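Local coordinates for N(G),N(G)-dimethylarginine dimethylaminohydrolase (Pseudomonas aeruginosa, PDB 1H70), which hydrolyses asymmetric dimethylarginine and monomethylarginine, inhibitors of nitric oxide synthase, to citrulline and an amine, at residues Val156-Leu168 and Ala178-Asp190. The protein carries 1 engineered substitution. Sequence-based numbering, arbitrary orientation.
Sequences VRLEKVLHLKTGL and AAGEFVSKPEFQD. With CIR (citrulline), chain B.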
ATOM      1  N   VAL A 156       8.491  11.756   6.266  1.00 11.71           N
ATOM      2  CA  VAL A 156       9.232  11.972   5.032  1.00 11.39           C
ATOM      3  C   VAL A 156       8.478  13.028   4.237  1.00 12.57           C
ATOM      4  O   VAL A 156       7.278  12.900   4.023  1.00 12.36           O
ATOM      5  CB  VAL A 156       9.324  10.675   4.173  1.00 11.93           C
ATOM      6  CG1 VAL A 156      10.034  10.969   2.846  1.00 10.37           C
ATOM      7  CG2 VAL A 156      10.091   9.588   4.940  1.00 11.36           C
ATOM      8  N   ARG A 157       9.174  14.069   3.785  1.00 13.26           N
ATOM      9  CA  ARG A 157       8.516  15.136   3.036  1.00 13.19           C
ATOM     10  C   ARG A 157       8.401  14.739   1.568  1.00 12.76           C
ATOM     11  O   ARG A 157       9.343  14.149   1.033  1.00 12.61           O
ATOM     12  CB  ARG A 157       9.328  16.431   3.191  1.00 13.99           C
ATOM     13  CG  ARG A 157       9.670  16.782   4.641  1.00 13.59           C
ATOM     14  CD  ARG A 157       8.443  16.975   5.565  1.00 14.99           C
ATOM     15  NE  ARG A 157       8.890  16.961   6.962  1.00 14.81           N
ATOM     16  CZ  ARG A 157       8.192  17.283   8.035  1.00 16.10           C
ATOM     17  NH1 ARG A 157       6.930  17.692   7.952  1.00 14.91           N
ATOM     18  NH2 ARG A 157       8.772  17.191   9.223  1.00 16.64           N
ATOM     19  N   LEU A 158       7.277  15.029   0.906  1.00 12.95           N
ATOM     20  CA  LEU A 158       7.133  14.701  -0.526  1.00 13.21           C
ATOM     21  C   LEU A 158       6.300  15.745  -1.244  1.00 14.65           C
ATOM     22  O   LEU A 158       5.529  16.464  -0.630  1.00 15.29           O
ATOM     23  CB  LEU A 158       6.547  13.292  -0.769  1.00 12.84           C
ATOM     24  CG  LEU A 158       5.137  13.030  -0.217  1.00 12.77           C
ATOM     25  CD1 LEU A 158       4.069  13.466  -1.207  1.00 15.47           C
ATOM     26  CD2 LEU A 158       4.961  11.550   0.162  1.00 12.93           C
ATOM     27  N   GLU A 159       6.444  15.847  -2.556  1.00 16.38           N
ATOM     28  CA  GLU A 159       5.657  16.853  -3.266  1.00 18.66           C
ATOM     29  C   GLU A 159       5.102  16.357  -4.584  1.00 18.59           C
ATOM     30  O   GLU A 159       4.064  16.854  -5.034  1.00 18.50           O
ATOM     31  CB  GLU A 159       6.475  18.132  -3.538  1.00 19.69           C
ATOM     32  CG  GLU A 159       6.813  19.031  -2.349  1.00 24.72           C
ATOM     33  CD  GLU A 159       5.622  19.536  -1.526  1.00 30.68           C
ATOM     34  OE1 GLU A 159       4.645  20.049  -2.108  1.00 33.19           O
ATOM     35  OE2 GLU A 159       5.645  19.441  -0.270  1.00 34.23           O
ATOM     36  N   LYS A 160       5.784  15.398  -5.197  1.00 18.23           N
ATOM     37  CA  LYS A 160       5.417  14.904  -6.530  1.00 18.01           C
ATOM     38  C   LYS A 160       4.554  13.653  -6.698  1.00 18.08           C
ATOM     39  O   LYS A 160       4.206  13.305  -7.852  1.00 18.60           O
ATOM     40  CB  LYS A 160       6.702  14.709  -7.359  1.00 19.06           C
ATOM     41  CG  LYS A 160       7.397  16.029  -7.738  1.00 21.50           C
ATOM     42  CD  LYS A 160       8.795  15.746  -8.297  1.00 22.38           C
ATOM     43  CE  LYS A 160       9.438  17.015  -8.826  1.00 26.64           C
ATOM     44  NZ  LYS A 160      10.822  16.734  -9.376  1.00 31.42           N
ATOM     45  N   VAL A 161       4.224  12.937  -5.634  1.00 15.99           N
ATOM     46  CA  VAL A 161       3.393  11.735  -5.753  1.00 15.31           C
ATOM     47  C   VAL A 161       2.163  11.763  -4.846  1.00 15.01           C
ATOM     48  O   VAL A 161       2.092  12.563  -3.917  1.00 14.51           O
ATOM     49  CB  VAL A 161       4.176  10.455  -5.439  1.00 15.94           C
ATOM     50  CG1 VAL A 161       5.126  10.113  -6.591  1.00 17.25           C
ATOM     51  CG2 VAL A 161       4.963  10.617  -4.123  1.00 16.69           C
ATOM     52  N   LEU A 162       1.202  10.878  -5.139  1.00 13.76           N
ATOM     53  CA  LEU A 162      -0.023  10.816  -4.350  1.00 12.70           C
ATOM     54  C   LEU A 162       0.265  10.351  -2.933  1.00 11.17           C
ATOM     55  O   LEU A 162      -0.186  10.950  -1.995  1.00 10.66           O
ATOM     56  CB  LEU A 162      -1.037   9.861  -5.009  1.00 12.41           C
ATOM     57  CG  LEU A 162      -2.370   9.731  -4.276  1.00 13.43           C
ATOM     58  CD1 LEU A 162      -3.118  11.061  -4.258  1.00 15.33           C
ATOM     59  CD2 LEU A 162      -3.206   8.614  -4.929  1.00 13.62           C
ATOM     60  N   HIS A 163       1.022   9.270  -2.780  1.00 11.33           N
ATOM     61  CA  HIS A 163       1.377   8.759  -1.471  1.00 10.07           C
ATOM     62  C   HIS A 163       2.851   8.364  -1.543  1.00  9.84           C
ATOM     63  O   HIS A 163       3.371   8.099  -2.622  1.00 10.62           O
ATOM     64  CB  HIS A 163       0.666   7.448  -1.081  1.00 10.49           C
ATOM     65  CG  HIS A 163      -0.823   7.536  -0.931  1.00 11.45           C
ATOM     66  ND1 HIS A 163      -1.701   7.052  -1.878  1.00 11.65           N
ATOM     67  CD2 HIS A 163      -1.575   8.038   0.062  1.00 12.03           C
ATOM     68  CE1 HIS A 163      -2.942   7.275  -1.474  1.00 12.91           C
ATOM     69  NE2 HIS A 163      -2.896   7.848  -0.294  1.00 11.53           N
ATOM     70  N   LEU A 164       3.473   8.236  -0.386  1.00  7.77           N
ATOM     71  CA  LEU A 164       4.869   7.826  -0.328  1.00  8.86           C
ATOM     72  C   LEU A 164       5.154   6.545  -1.131  1.00 10.14           C
ATOM     73  O   LEU A 164       6.097   6.484  -1.918  1.00  8.69           O
ATOM     74  CB  LEU A 164       5.226   7.577   1.141  1.00  9.40           C
ATOM     75  CG  LEU A 164       6.695   7.229   1.455  1.00  9.84           C
ATOM     76  CD1 LEU A 164       7.518   8.517   1.461  1.00 10.77           C
ATOM     77  CD2 LEU A 164       6.760   6.572   2.823  1.00 10.02           C
ATOM     78  N   LYS A 165       4.318   5.513  -0.935  1.00 10.23           N
ATOM     79  CA  LYS A 165       4.548   4.225  -1.595  1.00 10.43           C
ATOM     80  C   LYS A 165       4.244   4.160  -3.084  1.00 11.08           C
ATOM     81  O   LYS A 165       4.460   3.129  -3.730  1.00 11.75           O
ATOM     82  CB  LYS A 165       3.953   3.060  -0.814  1.00 10.51           C
ATOM     83  CG  LYS A 165       4.699   2.840   0.513  1.00  9.68           C
ATOM     84  CD  LYS A 165       4.424   1.468   1.105  1.00 10.01           C
ATOM     85  CE  LYS A 165       2.947   1.253   1.434  1.00 13.47           C
ATOM     86  NZ  LYS A 165       2.840   0.189   2.517  1.00 11.36           N
ATOM     87  N   THR A 166       3.843   5.279  -3.665  1.00 10.96           N
ATOM     88  CA  THR A 166       3.687   5.397  -5.103  1.00 10.97           C
ATOM     89  C   THR A 166       5.070   5.253  -5.725  1.00 10.75           C
ATOM     90  O   THR A 166       5.221   4.730  -6.838  1.00  8.39           O
ATOM     91  CB  THR A 166       3.160   6.785  -5.457  1.00 12.43           C
ATOM     92  OG1 THR A 166       1.776   6.898  -5.068  1.00 13.05           O
ATOM     93  CG2 THR A 166       3.202   7.047  -6.968  1.00 13.34           C
ATOM     94  N   GLY A 167       6.068   5.768  -5.017  1.00  9.71           N
ATOM     95  CA  GLY A 167       7.436   5.745  -5.517  1.00 11.36           C
ATOM     96  C   GLY A 167       8.451   5.037  -4.652  1.00 11.32           C
ATOM     97  O   GLY A 167       9.657   5.257  -4.799  1.00 12.50           O
ATOM     98  N   LEU A 168       7.999   4.144  -3.772  1.00 11.37           N
ATOM     99  CA  LEU A 168       8.927   3.444  -2.880  1.00 11.60           C
ATOM    100  C   LEU A 168       8.346   2.104  -2.452  1.00 11.36           C
ATOM    101  O   LEU A 168       7.127   1.959  -2.335  1.00 11.52           O
ATOM    102  CB  LEU A 168       9.136   4.225  -1.590  1.00 12.09           C
ATOM    103  CG  LEU A 168      10.115   5.377  -1.487  1.00 13.10           C
ATOM    104  CD1 LEU A 168       9.791   6.195  -0.239  1.00 14.09           C
ATOM    105  CD2 LEU A 168      11.533   4.816  -1.447  1.00 12.84           C
ATOM    106  N   ALA A 178      13.232   2.611  -5.299  1.00 13.53           N
ATOM    107  CA  ALA A 178      13.005   4.049  -5.222  1.00 14.04           C
ATOM    108  C   ALA A 178      12.960   4.705  -6.591  1.00 13.95           C
ATOM    109  O   ALA A 178      13.741   4.384  -7.500  1.00 13.61           O
ATOM    110  CB  ALA A 178      14.039   4.762  -4.367  1.00 14.18           C
ATOM    111  N   ALA A 179      11.982   5.603  -6.715  1.00 13.68           N
ATOM    112  CA  ALA A 179      11.782   6.397  -7.912  1.00 15.44           C
ATOM    113  C   ALA A 179      11.662   7.865  -7.581  1.00 16.03           C
ATOM    114  O   ALA A 179      11.325   8.260  -6.462  1.00 16.57           O
ATOM    115  CB  ALA A 179      10.508   5.970  -8.649  1.00 15.34           C
ATOM    116  N   GLY A 180      11.913   8.681  -8.601  1.00 16.22           N
ATOM    117  CA  GLY A 180      11.776  10.113  -8.504  1.00 16.30           C
ATOM    118  C   GLY A 180      12.510  10.778  -7.359  1.00 16.14           C
ATOM    119  O   GLY A 180      13.703  10.575  -7.146  1.00 14.16           O
ATOM    120  N   GLU A 181      11.764  11.585  -6.608  1.00 15.96           N
ATOM    121  CA  GLU A 181      12.343  12.345  -5.517  1.00 16.72           C
ATOM    122  C   GLU A 181      12.839  11.551  -4.308  1.00 16.41           C
ATOM    123  O   GLU A 181      13.487  12.138  -3.444  1.00 16.26           O
ATOM    124  CB  GLU A 181      11.325  13.388  -5.044  1.00 16.72           C
ATOM    125  CG  GLU A 181      10.189  12.789  -4.226  1.00 15.78           C
ATOM    126  CD  GLU A 181       8.983  13.697  -4.084  1.00 15.68           C
ATOM    127  OE1 GLU A 181       8.996  14.686  -3.318  1.00 16.11           O
ATOM    128  OE2 GLU A 181       7.982  13.406  -4.757  1.00 16.80           O
ATOM    129  N   PHE A 182      12.566  10.250  -4.214  1.00 16.05           N
ATOM    130  CA  PHE A 182      13.004   9.511  -3.029  1.00 15.11           C
ATOM    131  C   PHE A 182      14.427   8.960  -3.171  1.00 15.84           C
ATOM    132  O   PHE A 182      15.096   8.705  -2.181  1.00 16.28           O
ATOM    133  CB  PHE A 182      12.011   8.401  -2.681  1.00 14.46           C
ATOM    134  CG  PHE A 182      10.624   8.927  -2.471  1.00 14.20           C
ATOM    135  CD1 PHE A 182       9.626   8.608  -3.348  1.00 12.35           C
ATOM    136  CD2 PHE A 182      10.347   9.799  -1.417  1.00 13.34           C
ATOM    137  CE1 PHE A 182       8.344   9.111  -3.177  1.00 12.18           C
ATOM    138  CE2 PHE A 182       9.063  10.293  -1.235  1.00 11.25           C
ATOM    139  CZ  PHE A 182       8.066   9.959  -2.139  1.00 10.75           C
ATOM    140  N   VAL A 183      14.877   8.805  -4.411  1.00 15.79           N
ATOM    141  CA  VAL A 183      16.185   8.241  -4.691  1.00 17.13           C
ATOM    142  C   VAL A 183      17.362   8.872  -3.941  1.00 18.34           C
ATOM    143  O   VAL A 183      18.230   8.169  -3.438  1.00 19.44           O
ATOM    144  CB  VAL A 183      16.462   8.272  -6.217  1.00 17.00           C
ATOM    145  CG1 VAL A 183      17.860   7.718  -6.548  1.00 16.27           C
ATOM    146  CG2 VAL A 183      15.414   7.484  -6.960  1.00 16.02           C
ATOM    147  N   SER A 184      17.424  10.192  -3.878  1.00 19.69           N
ATOM    148  CA  SER A 184      18.548  10.853  -3.224  1.00 21.05           C
ATOM    149  C   SER A 184      18.271  11.325  -1.793  1.00 20.24           C
ATOM    150  O   SER A 184      19.014  12.138  -1.276  1.00 20.39           O
ATOM    151  CB  SER A 184      18.974  12.070  -4.053  1.00 21.51           C
ATOM    152  OG  SER A 184      19.703  11.676  -5.220  1.00 26.11           O
ATOM    153  N   LYS A 185      17.210  10.848  -1.157  1.00 19.84           N
ATOM    154  CA  LYS A 185      16.902  11.302   0.203  1.00 19.36           C
ATOM    155  C   LYS A 185      17.946  10.816   1.174  1.00 18.36           C
ATOM    156  O   LYS A 185      18.266   9.646   1.153  1.00 18.97           O
ATOM    157  CB  LYS A 185      15.586  10.696   0.697  1.00 19.20           C
ATOM    158  CG  LYS A 185      14.383  11.244  -0.023  1.00 20.08           C
ATOM    159  CD  LYS A 185      13.945  12.533   0.631  1.00 18.57           C
ATOM    160  CE  LYS A 185      12.551  12.946   0.162  1.00 17.46           C
ATOM    161  NZ  LYS A 185      12.155  14.236   0.773  1.00 19.56           N
ATOM    162  N   PRO A 186      18.431  11.700   2.033  1.00 18.16           N
ATOM    163  CA  PRO A 186      19.437  11.335   3.045  1.00 17.70           C
ATOM    164  C   PRO A 186      18.965  10.208   3.946  1.00 17.46           C
ATOM    165  O   PRO A 186      19.788   9.357   4.303  1.00 16.40           O
ATOM    166  CB  PRO A 186      19.615  12.610   3.861  1.00 17.97           C
ATOM    167  CG  PRO A 186      19.199  13.710   2.931  1.00 19.70           C
ATOM    168  CD  PRO A 186      18.078  13.130   2.101  1.00 17.98           C
ATOM    169  N   GLU A 187      17.678  10.202   4.315  1.00 17.22           N
ATOM    170  CA  GLU A 187      17.160   9.156   5.202  1.00 17.41           C
ATOM    171  C   GLU A 187      17.258   7.758   4.610  1.00 16.97           C
ATOM    172  O   GLU A 187      17.168   6.791   5.356  1.00 16.88           O
ATOM    173  CB  GLU A 187      15.652   9.252   5.499  1.00 18.56           C
ATOM    174  CG  GLU A 187      14.791  10.453   5.709  1.00 21.64           C
ATOM    175  CD  GLU A 187      14.479  11.309   4.499  1.00 21.32           C
ATOM    176  OE1 GLU A 187      13.289  11.623   4.259  1.00 20.11           O
ATOM    177  OE2 GLU A 187      15.431  11.760   3.841  1.00 19.26           O
ATOM    178  N   PHE A 188      17.341   7.634   3.289  1.00 16.01           N
ATOM    179  CA  PHE A 188      17.345   6.297   2.682  1.00 16.82           C
ATOM    180  C   PHE A 188      18.729   5.841   2.158  1.00 17.51           C
ATOM    181  O   PHE A 188      18.841   4.771   1.537  1.00 16.62           O
ATOM    182  CB  PHE A 188      16.338   6.231   1.515  1.00 16.18           C
ATOM    183  CG  PHE A 188      14.908   6.563   1.861  1.00 16.00           C
ATOM    184  CD1 PHE A 188      14.132   7.288   0.956  1.00 16.25           C
ATOM    185  CD2 PHE A 188      14.319   6.124   3.032  1.00 15.88           C
ATOM    186  CE1 PHE A 188      12.803   7.607   1.249  1.00 17.12           C
ATOM    187  CE2 PHE A 188      12.995   6.431   3.320  1.00 14.97           C
ATOM    188  CZ  PHE A 188      12.246   7.167   2.438  1.00 16.98           C
ATOM    189  N   GLN A 189      19.771   6.635   2.382  1.00 18.99           N
ATOM    190  CA  GLN A 189      21.082   6.284   1.830  1.00 19.48           C
ATOM    191  C   GLN A 189      21.793   5.058   2.425  1.00 19.96           C
ATOM    192  O   GLN A 189      22.730   4.558   1.801  1.00 18.24           O
ATOM    193  CB  GLN A 189      22.019   7.504   1.783  1.00 20.68           C
ATOM    194  CG  GLN A 189      21.530   8.635   0.883  1.00 22.50           C
ATOM    195  CD  GLN A 189      21.074   8.218  -0.510  1.00 23.97           C
ATOM    196  OE1 GLN A 189      21.866   7.738  -1.337  1.00 22.72           O
ATOM    197  NE2 GLN A 189      19.753   8.410  -0.778  1.00 20.95           N
ATOM    198  N   ASP A 190      21.387   4.545   3.592  1.00 20.08           N
ATOM    199  CA  ASP A 190      22.082   3.348   4.057  1.00 21.19           C
ATOM    200  C   ASP A 190      21.381   2.095   3.528  1.00 20.70           C
ATOM    201  O   ASP A 190      21.803   0.981   3.774  1.00 19.74           O
ATOM    202  CB  ASP A 190      22.350   3.341   5.556  1.00 23.39           C
ATOM    203  CG  ASP A 190      23.499   4.283   5.956  1.00 26.17           C
ATOM    204  OD1 ASP A 190      24.292   4.734   5.096  1.00 30.37           O
ATOM    205  OD2 ASP A 190      23.649   4.617   7.149  1.00 33.91           O
TER
HETATM  206  C   CIR B 500      -7.302   7.379  -4.612  1.00 10.28           C
HETATM  207  O   CIR B 500      -7.396   7.454  -3.349  1.00 11.16           O
HETATM  208  OXT CIR B 500      -7.123   8.460  -5.311  1.00 11.56           O
HETATM  209  CA  CIR B 500      -7.329   6.037  -5.292  1.00 10.18           C
HETATM  210  N   CIR B 500      -7.886   6.175  -6.651  1.00  9.74           N
HETATM  211  C3  CIR B 500      -5.898   5.447  -5.342  1.00  9.08           C
HETATM  212  C4  CIR B 500      -5.436   5.092  -3.917  1.00 10.61           C
HETATM  213  C5  CIR B 500      -4.019   4.549  -3.969  1.00 12.76           C
HETATM  214  N6  CIR B 500      -3.565   4.134  -2.634  1.00 11.81           N
HETATM  215  C7  CIR B 500      -2.444   3.476  -2.385  1.00 13.29           C
HETATM  216  O7  CIR B 500      -1.653   3.130  -3.276  1.00 12.13           O
HETATM  217  N8  CIR B 500      -2.166   3.157  -1.106  1.00 12.44           N
HETATM  218  O   HOH W   1      12.026  14.415   3.675  1.00 17.63           O
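Glu181 and Phe182 bind the loop Leu158-His163, which follows strand 152-157 in the pentein (alpha/beta propeller) fold of the DDAH family and carries His163, a residue of the citrulline pocket and the probable proton donor. The contact is a worked example of a carboxylate satisfying two successive backbone amides of a loop. Each oxygen of Glu181 takes one N-H: OE1 accepts from Glu159 N at 2.9 Å, and OE2 from Lys160 N at 3.0 Å on its syn lone pair. Two bonds, one to each oxygen, would resist rotation of the carboxylate. CG of Glu181, set between the backbone N and the carbonyl carbon (chi1 75°), also lies over the centre of one face of the Phe182 ring. The opposite face receives Leu168 CD1 in a CH-pi contact, 3.9 Å from the centroid, while Val161 CG2 meets the edge near CZ. Leu158 CB and Leu164 CD1 also pack against this buried ring.

Lys185 NZ donates to Arg157 O at 2.8 Å, and a water accepts from both NZ and Arg157 N while donating to Glu187 OE1. The Arg157 guanidinium turns away to a salt bridge with Glu130. Next to the antiparallel non-hydrogen-bonded pair Leu168-Ala178, Ala179 N donates to Gly167 O (3.0 Å).

His163 points away from the 178-190 segment; its NE2 is hydrogen-bonded to Glu115, and its CE1 lies 3.4 Å from citrulline N6. Within 178-190, Gln189 NE2 bonds two carbonyls, Val183 O at 3.1 Å and Lys185 O at 2.7 Å; Phe188 N reaches Lys185 O from the opposite face of its carbonyl plane.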